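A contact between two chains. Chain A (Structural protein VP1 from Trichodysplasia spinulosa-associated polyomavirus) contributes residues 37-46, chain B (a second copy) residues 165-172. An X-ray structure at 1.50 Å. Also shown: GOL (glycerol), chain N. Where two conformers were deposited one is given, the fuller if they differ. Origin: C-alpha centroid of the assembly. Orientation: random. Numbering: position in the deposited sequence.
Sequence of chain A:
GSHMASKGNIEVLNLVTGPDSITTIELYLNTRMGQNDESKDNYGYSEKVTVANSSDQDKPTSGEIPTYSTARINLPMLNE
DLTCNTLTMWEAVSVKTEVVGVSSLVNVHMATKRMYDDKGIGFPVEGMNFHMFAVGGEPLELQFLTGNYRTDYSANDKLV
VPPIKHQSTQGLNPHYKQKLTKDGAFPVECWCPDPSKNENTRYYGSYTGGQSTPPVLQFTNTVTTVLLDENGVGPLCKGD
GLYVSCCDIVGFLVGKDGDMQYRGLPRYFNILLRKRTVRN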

# COMPACT_ATOMS: atom_id res chain seq x y z
N ASP A 37 31.05 15.94 -9.39
CA ASP A 37 32.18 16.69 -8.84
C ASP A 37 31.66 17.53 -7.66
O ASP A 37 30.93 18.49 -7.87
CB ASP A 37 32.79 17.57 -9.94
CG ASP A 37 34.07 18.28 -9.51
OD1 ASP A 37 34.25 18.50 -8.29
OD2 ASP A 37 34.91 18.63 -10.38
N GLU A 38 32.06 17.17 -6.45
CA GLU A 38 31.62 17.87 -5.23
C GLU A 38 32.04 19.34 -5.16
O GLU A 38 31.59 20.06 -4.25
CB GLU A 38 32.15 17.13 -4.00
CG GLU A 38 33.66 17.27 -3.88
CD GLU A 38 34.32 16.47 -2.77
OE1 GLU A 38 33.71 15.59 -2.18
OE2 GLU A 38 35.50 16.74 -2.50
N SER A 39 32.91 19.79 -6.07
CA SER A 39 33.39 21.18 -6.08
C SER A 39 32.62 22.07 -7.06
O SER A 39 32.95 23.25 -7.19
CB SER A 39 34.89 21.23 -6.43
OG SER A 39 35.09 21.10 -7.83
N LYS A 40 31.62 21.52 -7.74
CA LYS A 40 30.87 22.26 -8.75
C LYS A 40 29.40 22.39 -8.37
O LYS A 40 28.88 21.60 -7.57
CB LYS A 40 31.00 21.58 -10.12
CG LYS A 40 32.42 21.67 -10.67
CD LYS A 40 32.49 21.23 -12.12
CE LYS A 40 33.92 21.29 -12.62
NZ LYS A 40 34.00 20.99 -14.08
N ASP A 41 28.73 23.38 -8.95
CA ASP A 41 27.29 23.54 -8.76
C ASP A 41 26.55 22.33 -9.29
O ASP A 41 27.06 21.59 -10.13
CB ASP A 41 26.76 24.77 -9.49
CG ASP A 41 27.25 26.07 -8.90
OD1 ASP A 41 28.02 26.12 -7.91
OD2 ASP A 41 26.83 27.11 -9.46
N ASN A 42 25.33 22.12 -8.80
CA ASN A 42 24.52 20.98 -9.24
C ASN A 42 25.08 19.62 -8.85
O ASN A 42 24.63 18.61 -9.38
CB ASN A 42 24.27 20.99 -10.76
CG ASN A 42 23.27 22.06 -11.19
OD1 ASN A 42 22.22 22.24 -10.56
ND2 ASN A 42 23.57 22.74 -12.28
N TYR A 43 26.02 19.58 -7.90
CA TYR A 43 26.47 18.30 -7.34
C TYR A 43 25.27 17.55 -6.78
O TYR A 43 24.42 18.13 -6.11
CB TYR A 43 27.46 18.51 -6.20
CG TYR A 43 28.04 17.25 -5.60
CD1 TYR A 43 28.59 16.28 -6.41
CD2 TYR A 43 28.07 17.02 -4.21
CE1 TYR A 43 29.16 15.14 -5.90
CE2 TYR A 43 28.64 15.86 -3.69
CZ TYR A 43 29.19 14.93 -4.56
OH TYR A 43 29.81 13.76 -4.15
N GLY A 44 25.21 16.25 -7.06
CA GLY A 44 24.11 15.41 -6.59
C GLY A 44 22.86 15.47 -7.46
O GLY A 44 21.82 14.96 -7.07
N TYR A 45 22.96 16.15 -8.60
CA TYR A 45 21.94 16.18 -9.61
C TYR A 45 22.58 15.77 -10.94
O TYR A 45 23.80 15.80 -11.09
CB TYR A 45 21.36 17.58 -9.78
CG TYR A 45 20.59 18.18 -8.62
CD1 TYR A 45 21.24 18.75 -7.54
CD2 TYR A 45 19.19 18.21 -8.62
CE1 TYR A 45 20.54 19.34 -6.49
CE2 TYR A 45 18.47 18.79 -7.59
CZ TYR A 45 19.15 19.36 -6.52
OH TYR A 45 18.45 19.95 -5.49
N SER A 46 21.73 15.42 -11.90
CA SER A 46 22.20 15.24 -13.27
C SER A 46 22.26 16.60 -13.96
O SER A 46 21.70 17.61 -13.49
CB SER A 46 21.26 14.31 -14.05
OG SER A 46 20.03 14.93 -14.36
C1 GOL N . 20.64 22.51 -7.19
O1 GOL N . 21.86 22.46 -7.93
C2 GOL N . 20.09 23.92 -7.12
O2 GOL N . 20.07 24.41 -8.47
C3 GOL N . 18.68 23.94 -6.53
O3 GOL N . 18.03 25.20 -6.79
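Chain B (165-172) KHQSTQGL

Chain B meets chain A through a short 3-10 segment, B:Gln167 to B:Gln170, set against a stretch of chain A that has no regular helix or strand. Chain A is instead folded by three beta turns: type I from A:Asp37 to A:Lys40, then type II from A:Lys40 to A:Tyr43 and from A:Asn42 to A:Tyr45. The backbones come closest at A:Glu38 and B:Ser168, with CA atoms 4.6 Å apart, and next at A:Ser39 CA and B:Gln167 CA, 5.7 Å apart. In these two pairs the numbering rises on one chain as it falls on the other. The two stretches together bury 435 Å².

The 3-10 conformation rests on i to i+3 hydrogen bonds: B:Thr169 N to B:His166 O at 3.0 Å, a weak one from B:Gln170 N to B:Gln167 O at 3.3 Å, and B:Gly171 N to B:Ser168 O at 3.0 Å. B:Thr169 OG1 also donates to B:His166 O, at 2.7 Å. The CA-to-CB bonds of B:Gln167 and B:Gln170 point toward chain A, whereas that of B:Thr169 points away, so the two glutamines supply the largest covered areas.

One direct hydrogen bond crosses the contact. B:Gln170 NE2 donates to A:Tyr43 O at 3.0 Å with an angle of 155°, its side chain extended at chi2 (t). The same NE2 lies at the edge of the A:Tyr45 ring, 3.6 Å from A:Tyr45 CE1. The approach of B:Gln167 NE2 to A:Ser39 O is shorter, 2.4 Å. A:Glu38 O is 3.2 Å from B:Ser168 N, but the poor angle excludes a hydrogen bond.

Packing contacts surround these polar groups. B:Gln167 CB lies 3.5 Å from both A:Glu38 O and A:Lys40 O. The CA-to-CB bond of A:Tyr43 points toward chain B, and B:Ser168 O sits at its ring edge, 4.0 Å from A:Tyr43 CD2. B:Gly171 N approaches the same CD2 obliquely at 3.9 Å. Here glycine leaves needed room: an ideal CB on B:Gly171 would fall 2.8 Å from A:Tyr43 CE2, a clash.

Two waters extend the polar contact. Water 1 donates to A:Lys40 O (2.8 Å) and B:Gln167 O (3.0 Å) and accepts from A:Tyr43 N (3.2 Å), joining the backbones. Water 2 accepts from A:Asn42 N and donates to B:Gln170 OE1, both at 2.8 Å. Glycerol, probably from the crystallisation liquor, adds a further bridge: its O1 donates to A:Asn42 OD1 at 2.7 Å and accepts a weak bond from B:Gln170 NE2 at 3.4 Å.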

# COMPACT_ATOMS: atom_id res chain seq x y z
N LYS B 165 29.23 28.09 3.38
CA LYS B 165 28.50 27.33 2.39
C LYS B 165 29.49 26.66 1.44
O LYS B 165 30.55 27.23 1.14
CB LYS B 165 27.59 28.27 1.60
CG LYS B 165 26.48 28.89 2.42
CD LYS B 165 25.75 29.92 1.58
CE LYS B 165 24.62 30.58 2.36
NZ LYS B 165 24.31 31.89 1.76
N HIS B 166 29.16 25.45 0.99
CA HIS B 166 29.99 24.80 -0.02
C HIS B 166 29.18 23.87 -0.90
O HIS B 166 28.23 23.24 -0.45
CB HIS B 166 31.14 24.04 0.65
CG HIS B 166 32.19 23.56 -0.30
ND1 HIS B 166 32.27 22.25 -0.72
CD2 HIS B 166 33.18 24.22 -0.94
CE1 HIS B 166 33.27 22.12 -1.57
NE2 HIS B 166 33.86 23.30 -1.70
N GLN B 167 29.58 23.77 -2.16
CA GLN B 167 28.87 22.95 -3.14
C GLN B 167 28.68 21.51 -2.69
O GLN B 167 27.70 20.87 -3.02
CB GLN B 167 29.60 22.95 -4.47
CG GLN B 167 29.81 24.34 -5.02
CD GLN B 167 31.19 24.88 -4.69
OE1 GLN B 167 31.53 25.23 -3.53
NE2 GLN B 167 32.02 24.87 -5.67
N SER B 168 29.64 21.00 -1.93
CA SER B 168 29.62 19.60 -1.50
C SER B 168 28.47 19.25 -0.55
O SER B 168 28.18 18.07 -0.33
CB SER B 168 30.95 19.23 -0.85
OG SER B 168 31.15 19.96 0.35
N THR B 169 27.84 20.26 0.04
CA THR B 169 26.73 20.07 0.97
C THR B 169 25.42 19.64 0.30
O THR B 169 24.44 19.39 0.98
CB THR B 169 26.46 21.31 1.85
OG1 THR B 169 26.08 22.42 1.03
CG2 THR B 169 27.68 21.66 2.66
N GLN B 170 25.41 19.56 -1.03
CA GLN B 170 24.28 18.94 -1.73
C GLN B 170 24.40 17.43 -1.71
O GLN B 170 23.48 16.74 -2.15
CB GLN B 170 24.15 19.49 -3.15
CG GLN B 170 23.83 20.98 -3.10
CD GLN B 170 23.60 21.66 -4.42
OE1 GLN B 170 23.38 22.88 -4.46
NE2 GLN B 170 23.61 20.91 -5.52
N GLY B 171 25.57 16.94 -1.27
CA GLY B 171 25.75 15.53 -0.92
C GLY B 171 26.03 15.48 0.57
O GLY B 171 25.73 16.41 1.30
N LEU B 172 26.63 14.37 1.00
CA LEU B 172 27.02 14.17 2.40
C LEU B 172 28.48 14.59 2.56
O LEU B 172 29.39 13.94 2.06
CB LEU B 172 26.82 12.69 2.78
CG LEU B 172 26.80 12.38 4.28
CD1 LEU B 172 26.39 10.92 4.47
CD2 LEU B 172 28.15 12.65 4.94
O HOH W 1 26.79 21.77 -5.73
O HOH W 2 24.30 23.89 -6.91